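Local coordinates for viral structural protein 4 (Bombyx mori cytoplasmic polyhedrosis virus, PDB 6TZ0) that binds GTP at a P-loop site and accompanies the viral RNA-dependent RNA polymerase, probably serving transcription as an NTPase-like cofactor, at residues M72-I77 and A137-S142; V267-L273 and Y296-D301; V344-V350 and R483-V487. Residues are numbered along the deposited sequence.

Interaction 1 (M72-I77 and A137-S142)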
loop_
_atom_site.group_PDB
_atom_site.type_symbol
_atom_site.label_atom_id
_atom_site.label_comp_id
_atom_site.label_asym_id
_atom_site.label_seq_id
_atom_site.Cartn_x
_atom_site.Cartn_y
_atom_site.Cartn_z
ATOM N N MET B 72 -5.080 -24.176 28.253
ATOM C CA MET B 72 -4.849 -25.210 29.257
ATOM C C MET B 72 -4.719 -24.611 30.652
ATOM O O MET B 72 -5.331 -25.109 31.606
ATOM C CB MET B 72 -3.595 -25.998 28.902
ATOM C CG MET B 72 -3.345 -27.203 29.768
ATOM S SD MET B 72 -4.497 -28.531 29.426
ATOM C CE MET B 72 -3.865 -29.073 27.844
ATOM N N TYR B 73 -3.923 -23.541 30.784
ATOM C CA TYR B 73 -3.797 -22.829 32.056
ATOM C C TYR B 73 -5.132 -22.258 32.517
ATOM O O TYR B 73 -5.457 -22.308 33.710
ATOM C CB TYR B 73 -2.772 -21.698 31.940
ATOM C CG TYR B 73 -1.309 -22.082 31.998
ATOM C CD1 TYR B 73 -0.688 -22.337 33.214
ATOM C CD2 TYR B 73 -0.533 -22.121 30.850
ATOM C CE1 TYR B 73 0.646 -22.663 33.274
ATOM C CE2 TYR B 73 0.802 -22.447 30.903
ATOM C CZ TYR B 73 1.385 -22.715 32.117
ATOM O OH TYR B 73 2.718 -23.036 32.166
ATOM N N ALA B 74 -5.915 -21.719 31.579
ATOM C CA ALA B 74 -7.217 -21.156 31.913
ATOM C C ALA B 74 -8.171 -22.225 32.421
ATOM O O ALA B 74 -8.893 -21.999 33.397
ATOM C CB ALA B 74 -7.805 -20.449 30.694
ATOM N N ASP B 75 -8.163 -23.404 31.795
ATOM C CA ASP B 75 -9.021 -24.492 32.255
ATOM C C ASP B 75 -8.597 -24.999 33.627
ATOM O O ASP B 75 -9.448 -25.199 34.502
ATOM C CB ASP B 75 -9.014 -25.634 31.245
ATOM C CG ASP B 75 -9.662 -25.254 29.938
ATOM O OD1 ASP B 75 -10.507 -24.338 29.936
ATOM O OD2 ASP B 75 -9.334 -25.881 28.911
ATOM N N MET B 76 -7.287 -25.161 33.841
ATOM C CA MET B 76 -6.782 -25.671 35.113
ATOM C C MET B 76 -7.063 -24.718 36.264
ATOM O O MET B 76 -7.368 -25.158 37.377
ATOM C CB MET B 76 -5.286 -25.926 35.004
ATOM C CG MET B 76 -4.934 -27.075 34.116
ATOM S SD MET B 76 -3.194 -27.107 33.731
ATOM C CE MET B 76 -2.591 -27.441 35.352
ATOM N N ILE B 77 -6.969 -23.413 36.029
ATOM C CA ILE B 77 -7.180 -22.483 37.130
ATOM C C ILE B 77 -8.663 -22.190 37.319
ATOM O O ILE B 77 -9.193 -22.304 38.428
ATOM C CB ILE B 77 -6.374 -21.193 36.909
ATOM C CG1 ILE B 77 -4.883 -21.509 36.861
ATOM C CG2 ILE B 77 -6.644 -20.215 38.025
ATOM C CD1 ILE B 77 -4.049 -20.390 36.331
ATOM N N ALA B 137 5.844 -27.445 33.057
ATOM C CA ALA B 137 5.188 -26.357 33.771
ATOM C C ALA B 137 3.731 -26.679 34.065
ATOM O O ALA B 137 3.211 -26.329 35.133
ATOM C CB ALA B 137 5.298 -25.075 32.954
ATOM N N LEU B 138 3.061 -27.360 33.134
ATOM C CA LEU B 138 1.684 -27.771 33.362
ATOM C C LEU B 138 1.583 -28.845 34.436
ATOM O O LEU B 138 0.608 -28.857 35.189
ATOM C CB LEU B 138 1.057 -28.249 32.055
ATOM C CG LEU B 138 0.830 -27.169 30.996
ATOM C CD1 LEU B 138 0.348 -27.776 29.701
ATOM C CD2 LEU B 138 -0.152 -26.128 31.484
ATOM N N THR B 139 2.580 -29.729 34.549
ATOM C CA THR B 139 2.586 -30.685 35.652
ATOM C C THR B 139 2.790 -29.997 36.992
ATOM O O THR B 139 2.184 -30.392 37.994
ATOM C CB THR B 139 3.664 -31.748 35.458
ATOM O OG1 THR B 139 4.935 -31.120 35.250
ATOM C CG2 THR B 139 3.328 -32.667 34.313
ATOM N N GLU B 140 3.648 -28.976 37.031
ATOM C CA GLU B 140 3.865 -28.239 38.273
ATOM C C GLU B 140 2.607 -27.487 38.706
ATOM O O GLU B 140 2.210 -27.541 39.883
ATOM C CB GLU B 140 5.046 -27.290 38.090
ATOM C CG GLU B 140 5.454 -26.528 39.320
ATOM C CD GLU B 140 6.690 -25.693 39.080
ATOM O OE1 GLU B 140 7.229 -25.747 37.955
ATOM O OE2 GLU B 140 7.122 -24.976 40.005
ATOM N N MET B 141 1.943 -26.820 37.757
ATOM C CA MET B 141 0.675 -26.158 38.045
ATOM C C MET B 141 -0.415 -27.158 38.419
ATOM O O MET B 141 -1.261 -26.859 39.270
ATOM C CB MET B 141 0.252 -25.316 36.839
ATOM C CG MET B 141 -1.026 -24.517 37.039
ATOM S SD MET B 141 -0.907 -23.218 38.271
ATOM C CE MET B 141 -0.080 -21.964 37.316
ATOM N N SER B 142 -0.381 -28.361 37.840
ATOM C CA SER B 142 -1.363 -29.385 38.171
ATOM C C SER B 142 -1.185 -29.895 39.589
ATOM O O SER B 142 -2.171 -30.060 40.314
ATOM C CB SER B 142 -1.264 -30.529 37.169
ATOM O OG SER B 142 -2.178 -31.556 37.488
#
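Helices 70-79 and 136-146 pack here as a nearly parallel pair: the axes of the two short segments approach to 10.9 Å and run 10° apart. Along A137-S142, the first to meet the other helix is A137, whose small CB lets the hydroxyl end of Y73 come close, 3.4 Å from OH to CB. L138 follows and is the residue most covered by the opposite segment. Its CD2 sits over the face of the Y73 ring in a CH-pi contact, 3.8 Å from the ring centroid and 10° off the normal, while its CD1 reaches CG of M72 at 3.7 Å. T139 and E140 lie off this interface; E140 instead forms a salt bridge with K58 of helix 41-60. One turn beyond A137, M141 points toward the partner helix, and its CE approaches the edge of the Y73 ring. An unbranched methionine suits such a gap, because it can bend to fit its neighbours. At S142 the side chain is small, and its OG is hydrogen-bonded to the backbone N of V84. Because S142 is small, the terminal methyl of M76 reaches the backbone, its CE lying 3.5 Å from S142 N and 3.5 Å from L138 O.

Interaction 2 (V267-L273 and Y296-D301)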
loop_
_atom_site.group_PDB
_atom_site.type_symbol
_atom_site.label_atom_id
_atom_site.label_comp_id
_atom_site.label_asym_id
_atom_site.label_seq_id
_atom_site.Cartn_x
_atom_site.Cartn_y
_atom_site.Cartn_z
ATOM N N VAL B 267 -27.122 18.096 38.512
ATOM C CA VAL B 267 -25.900 17.790 37.779
ATOM C C VAL B 267 -24.834 17.349 38.773
ATOM O O VAL B 267 -24.610 18.030 39.777
ATOM C CB VAL B 267 -25.420 19.009 36.966
ATOM C CG1 VAL B 267 -24.138 18.699 36.229
ATOM C CG2 VAL B 267 -26.488 19.465 35.993
ATOM N N THR B 268 -24.170 16.228 38.492
ATOM C CA THR B 268 -23.082 15.739 39.333
ATOM C C THR B 268 -21.723 16.012 38.698
ATOM O O THR B 268 -21.521 15.768 37.506
ATOM C CB THR B 268 -23.221 14.243 39.606
ATOM O OG1 THR B 268 -23.140 13.527 38.372
ATOM C CG2 THR B 268 -24.552 13.944 40.257
ATOM N N MET B 269 -20.785 16.495 39.513
ATOM C CA MET B 269 -19.467 16.916 39.056
ATOM C C MET B 269 -18.378 16.291 39.916
ATOM O O MET B 269 -18.373 16.469 41.134
ATOM C CB MET B 269 -19.337 18.439 39.111
ATOM C CG MET B 269 -18.021 18.973 38.588
ATOM S SD MET B 269 -17.890 20.748 38.813
ATOM C CE MET B 269 -19.015 21.328 37.558
ATOM N N MET B 270 -17.445 15.588 39.279
ATOM C CA MET B 270 -16.274 15.039 39.950
ATOM C C MET B 270 -15.124 16.029 39.836
ATOM O O MET B 270 -14.835 16.525 38.744
ATOM C CB MET B 270 -15.876 13.695 39.344
ATOM C CG MET B 270 -16.899 12.610 39.545
ATOM S SD MET B 270 -16.487 11.084 38.689
ATOM C CE MET B 270 -15.168 10.476 39.713
ATOM N N VAL B 271 -14.477 16.323 40.963
ATOM C CA VAL B 271 -13.428 17.334 41.046
ATOM C C VAL B 271 -12.194 16.702 41.681
ATOM O O VAL B 271 -12.305 15.961 42.662
ATOM C CB VAL B 271 -13.899 18.568 41.855
ATOM C CG1 VAL B 271 -12.805 19.600 42.009
ATOM C CG2 VAL B 271 -15.082 19.219 41.200
ATOM N N ASN B 272 -11.014 17.003 41.128
ATOM C CA ASN B 272 -9.743 16.497 41.635
ATOM C C ASN B 272 -9.119 17.396 42.683
ATOM O O ASN B 272 -7.892 17.478 42.764
ATOM C CB ASN B 272 -8.749 16.294 40.494
ATOM C CG ASN B 272 -9.102 15.142 39.625
ATOM O OD1 ASN B 272 -9.429 15.306 38.461
ATOM N ND2 ASN B 272 -9.018 13.956 40.173
ATOM N N LEU B 273 -9.920 18.093 43.470
ATOM C CA LEU B 273 -9.415 18.836 44.607
ATOM C C LEU B 273 -10.108 18.348 45.866
ATOM O O LEU B 273 -11.201 17.784 45.817
ATOM C CB LEU B 273 -9.635 20.339 44.446
ATOM C CG LEU B 273 -8.880 21.037 43.322
ATOM C CD1 LEU B 273 -9.275 22.489 43.293
ATOM C CD2 LEU B 273 -7.384 20.883 43.496
ATOM N N TYR B 296 -10.289 21.655 37.221
ATOM C CA TYR B 296 -10.208 20.345 37.856
ATOM C C TYR B 296 -11.510 19.551 37.875
ATOM O O TYR B 296 -11.584 18.554 38.595
ATOM C CB TYR B 296 -9.684 20.491 39.288
ATOM C CG TYR B 296 -8.267 20.981 39.331
ATOM C CD1 TYR B 296 -7.215 20.120 39.078
ATOM C CD2 TYR B 296 -7.980 22.309 39.590
ATOM C CE1 TYR B 296 -5.916 20.565 39.098
ATOM C CE2 TYR B 296 -6.684 22.764 39.611
ATOM C CZ TYR B 296 -5.658 21.887 39.367
ATOM O OH TYR B 296 -4.364 22.338 39.390
ATOM N N GLY B 297 -12.518 19.920 37.092
ATOM C CA GLY B 297 -13.815 19.274 37.156
ATOM C C GLY B 297 -14.206 18.598 35.855
ATOM O O GLY B 297 -13.764 18.993 34.777
ATOM N N VAL B 298 -15.040 17.563 35.972
ATOM C CA VAL B 298 -15.638 16.854 34.841
ATOM C C VAL B 298 -17.090 16.560 35.196
ATOM O O VAL B 298 -17.362 15.935 36.225
ATOM C CB VAL B 298 -14.912 15.537 34.499
ATOM C CG1 VAL B 298 -15.677 14.769 33.449
ATOM C CG2 VAL B 298 -13.519 15.784 33.983
ATOM N N ILE B 299 -18.020 16.994 34.353
ATOM C CA ILE B 299 -19.433 16.690 34.547
ATOM C C ILE B 299 -19.729 15.288 34.035
ATOM O O ILE B 299 -19.387 14.940 32.900
ATOM C CB ILE B 299 -20.311 17.746 33.861
ATOM C CG1 ILE B 299 -20.246 19.044 34.654
ATOM C CG2 ILE B 299 -21.742 17.281 33.720
ATOM C CD1 ILE B 299 -20.852 20.208 33.958
ATOM N N THR B 300 -20.372 14.475 34.873
ATOM C CA THR B 300 -20.613 13.070 34.586
ATOM C C THR B 300 -21.986 12.813 33.977
ATOM O O THR B 300 -22.508 11.702 34.096
ATOM C CB THR B 300 -20.448 12.249 35.861
ATOM O OG1 THR B 300 -21.432 12.656 36.814
ATOM C CG2 THR B 300 -19.083 12.480 36.460
ATOM N N ASP B 301 -22.581 13.805 33.330
ATOM C CA ASP B 301 -23.910 13.679 32.756
ATOM C C ASP B 301 -23.847 13.771 31.240
ATOM O O ASP B 301 -22.817 14.106 30.653
ATOM C CB ASP B 301 -24.842 14.758 33.303
ATOM C CG ASP B 301 -25.188 14.542 34.751
ATOM O OD1 ASP B 301 -25.190 13.380 35.201
ATOM O OD2 ASP B 301 -25.466 15.538 35.440
#
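Strands 267-271 and 297-299 run antiparallel, their short axes 4.7 Å apart at 150°. M270 and V298 form the hydrogen-bonded pair, M270 N to V298 O at 3.1 Å and V298 N to M270 O at 3.0 Å. M269-I299 and V271-G297 are non-hydrogen-bonded pairs. The ladder extends beyond the bridges through T300 N to T268 O (3.2 Å) and N272 N to Y296 O (3.0 Å). Strand 267-271 is an inner strand, since V267, M269 and V271 also bond to strand 255-261 through their backbones; 297-299 is outermost within this chain in the four-stranded antiparallel sheet. M269, V271 and I299 share one face, where M269 CE meets I299 CG1 at 3.9 Å and L293 of helix 290-296 packs on both M269 and V271. G297, without a side chain, leaves room there for the M269 sulfur. Where the strand gives way to loop, T268 OG1 donates a very short 2.5 Å hydrogen bond to T300 OG1. At the opposite end, the broad ring of Y296 receives L273 CD2 over its face, 4.2 Å from the centroid.

Interaction 3 (V344-V350 and R483-V487)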
loop_
_atom_site.group_PDB
_atom_site.type_symbol
_atom_site.label_atom_id
_atom_site.label_comp_id
_atom_site.label_asym_id
_atom_site.label_seq_id
_atom_site.Cartn_x
_atom_site.Cartn_y
_atom_site.Cartn_z
ATOM N N VAL B 344 13.231 19.150 15.846
ATOM C CA VAL B 344 11.993 19.746 15.369
ATOM C C VAL B 344 12.156 21.255 15.386
ATOM O O VAL B 344 12.513 21.835 16.419
ATOM C CB VAL B 344 10.803 19.303 16.237
ATOM C CG1 VAL B 344 9.566 20.067 15.877
ATOM C CG2 VAL B 344 10.562 17.820 16.067
ATOM N N ILE B 345 11.910 21.898 14.246
ATOM C CA ILE B 345 12.071 23.346 14.182
ATOM C C ILE B 345 10.874 24.056 14.802
ATOM O O ILE B 345 11.039 24.931 15.655
ATOM C CB ILE B 345 12.326 23.805 12.735
ATOM C CG1 ILE B 345 13.676 23.277 12.256
ATOM C CG2 ILE B 345 12.298 25.316 12.638
ATOM C CD1 ILE B 345 13.952 23.498 10.802
ATOM N N ASN B 346 9.656 23.689 14.408
ATOM C CA ASN B 346 8.447 24.292 14.959
ATOM C C ASN B 346 7.524 23.214 15.505
ATOM O O ASN B 346 7.277 22.209 14.834
ATOM C CB ASN B 346 7.698 25.110 13.907
ATOM C CG ASN B 346 8.512 26.253 13.372
ATOM O OD1 ASN B 346 8.783 26.326 12.179
ATOM N ND2 ASN B 346 8.920 27.153 14.255
ATOM N N ALA B 347 7.006 23.433 16.712
ATOM C CA ALA B 347 6.078 22.514 17.361
ATOM C C ALA B 347 4.778 23.244 17.653
ATOM O O ALA B 347 4.794 24.347 18.203
ATOM C CB ALA B 347 6.668 21.948 18.652
ATOM N N THR B 348 3.656 22.633 17.287
ATOM C CA THR B 348 2.360 23.289 17.394
ATOM C C THR B 348 1.332 22.294 17.910
ATOM O O THR B 348 1.306 21.145 17.466
ATOM C CB THR B 348 1.933 23.856 16.032
ATOM O OG1 THR B 348 2.972 24.689 15.510
ATOM C CG2 THR B 348 0.669 24.684 16.156
ATOM N N LEU B 349 0.509 22.726 18.861
ATOM C CA LEU B 349 -0.617 21.945 19.356
ATOM C C LEU B 349 -1.906 22.612 18.907
ATOM O O LEU B 349 -2.153 23.771 19.246
ATOM C CB LEU B 349 -0.595 21.833 20.878
ATOM C CG LEU B 349 -1.687 20.959 21.489
ATOM C CD1 LEU B 349 -1.461 19.519 21.102
ATOM C CD2 LEU B 349 -1.754 21.117 22.988
ATOM N N VAL B 350 -2.726 21.883 18.160
ATOM C CA VAL B 350 -4.037 22.368 17.748
ATOM C C VAL B 350 -5.070 21.834 18.727
ATOM O O VAL B 350 -5.163 20.621 18.944
ATOM C CB VAL B 350 -4.370 21.952 16.309
ATOM C CG1 VAL B 350 -5.759 22.427 15.937
ATOM C CG2 VAL B 350 -3.358 22.529 15.364
ATOM N N ARG B 483 8.726 29.632 18.907
ATOM C CA ARG B 483 8.951 28.293 18.374
ATOM C C ARG B 483 7.767 27.374 18.647
ATOM O O ARG B 483 7.330 26.627 17.763
ATOM C CB ARG B 483 10.230 27.712 18.971
ATOM C CG ARG B 483 10.482 26.303 18.545
ATOM C CD ARG B 483 11.705 25.711 19.173
ATOM N NE ARG B 483 11.835 24.317 18.777
ATOM C CZ ARG B 483 11.294 23.308 19.447
ATOM N NH1 ARG B 483 10.603 23.542 20.549
ATOM N NH2 ARG B 483 11.455 22.067 19.024
ATOM N N THR B 484 7.238 27.407 19.864
ATOM C CA THR B 484 6.125 26.556 20.255
ATOM C C THR B 484 4.849 27.383 20.263
ATOM O O THR B 484 4.736 28.347 21.023
ATOM C CB THR B 484 6.372 25.927 21.624
ATOM O OG1 THR B 484 6.479 26.958 22.605
ATOM C CG2 THR B 484 7.664 25.138 21.617
ATOM N N LEU B 485 3.895 27.006 19.417
ATOM C CA LEU B 485 2.602 27.665 19.328
ATOM C C LEU B 485 1.490 26.762 19.838
ATOM O O LEU B 485 1.569 25.535 19.754
ATOM C CB LEU B 485 2.267 28.068 17.893
ATOM C CG LEU B 485 3.006 29.214 17.220
ATOM C CD1 LEU B 485 2.594 29.289 15.766
ATOM C CD2 LEU B 485 2.698 30.519 17.922
ATOM N N ILE B 486 0.447 27.394 20.363
ATOM C CA ILE B 486 -0.795 26.727 20.722
ATOM C C ILE B 486 -1.905 27.463 19.994
ATOM O O ILE B 486 -2.182 28.632 20.293
ATOM C CB ILE B 486 -1.038 26.717 22.234
ATOM C CG1 ILE B 486 0.015 25.859 22.927
ATOM C CG2 ILE B 486 -2.421 26.190 22.542
ATOM C CD1 ILE B 486 0.007 26.006 24.406
ATOM N N VAL B 487 -2.530 26.795 19.034
ATOM C CA VAL B 487 -3.516 27.406 18.154
ATOM C C VAL B 487 -4.864 26.754 18.421
ATOM O O VAL B 487 -4.955 25.526 18.517
ATOM C CB VAL B 487 -3.106 27.253 16.678
ATOM C CG1 VAL B 487 -4.131 27.878 15.766
ATOM C CG2 VAL B 487 -1.741 27.866 16.446
#
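In the five-stranded parallel sheet of a P-loop NTPase-like fold, strand 347-353 leads into the GTP-binding loop and lies beside strand 484-489. The two are paired in register from A347-T484 to V350-V487. Parallel strands bond in a staggered way: A347 O accepts from L485 N, L485 O from L349 N, and L349 O from V487 N, each at 3.1 Å, so L349 uses both its N and its O. The first rung, A347 N to R483 O, is weak at 3.4 Å. T484 and I486 turn their backbones to G379 of strand 378-381, and T484 OG1 is satisfied by V377 O. The beta-branched T348 and V487 suit an extended backbone and touch on one face through CG2 and CG2 at 4.0 Å; A347, L349 and I486 line the other, where A338 and F335 of helix 326-340 and Y366 and A367 of helix 359-374 pack. R483 is long enough to reach V339 O near the end of helix 326-340 through NH1, while its NH2 donates to V344 O of the loop at 2.8 Å.

How the interactions relate
The three contacts follow one another along the chain, each closing before the next opens, and none touches another. Interaction 1 is remote, its centre 45 Å from that of interaction 2 and 53 Å from that of interaction 3; it joins two helices of the N-terminal part of the chain, away from the GTP sites. Interactions 2 and 3 are closer, with centres 30 Å apart and nearest atoms about 16 Å apart, but belong to different sheets, one antiparallel and one parallel. Both approach the GTP-binding region: the side chain of Y296 is about 12 Å from that of S361, and that of I486 about 9 Å from that of K359. Residues of both also pack against the polymerase chain.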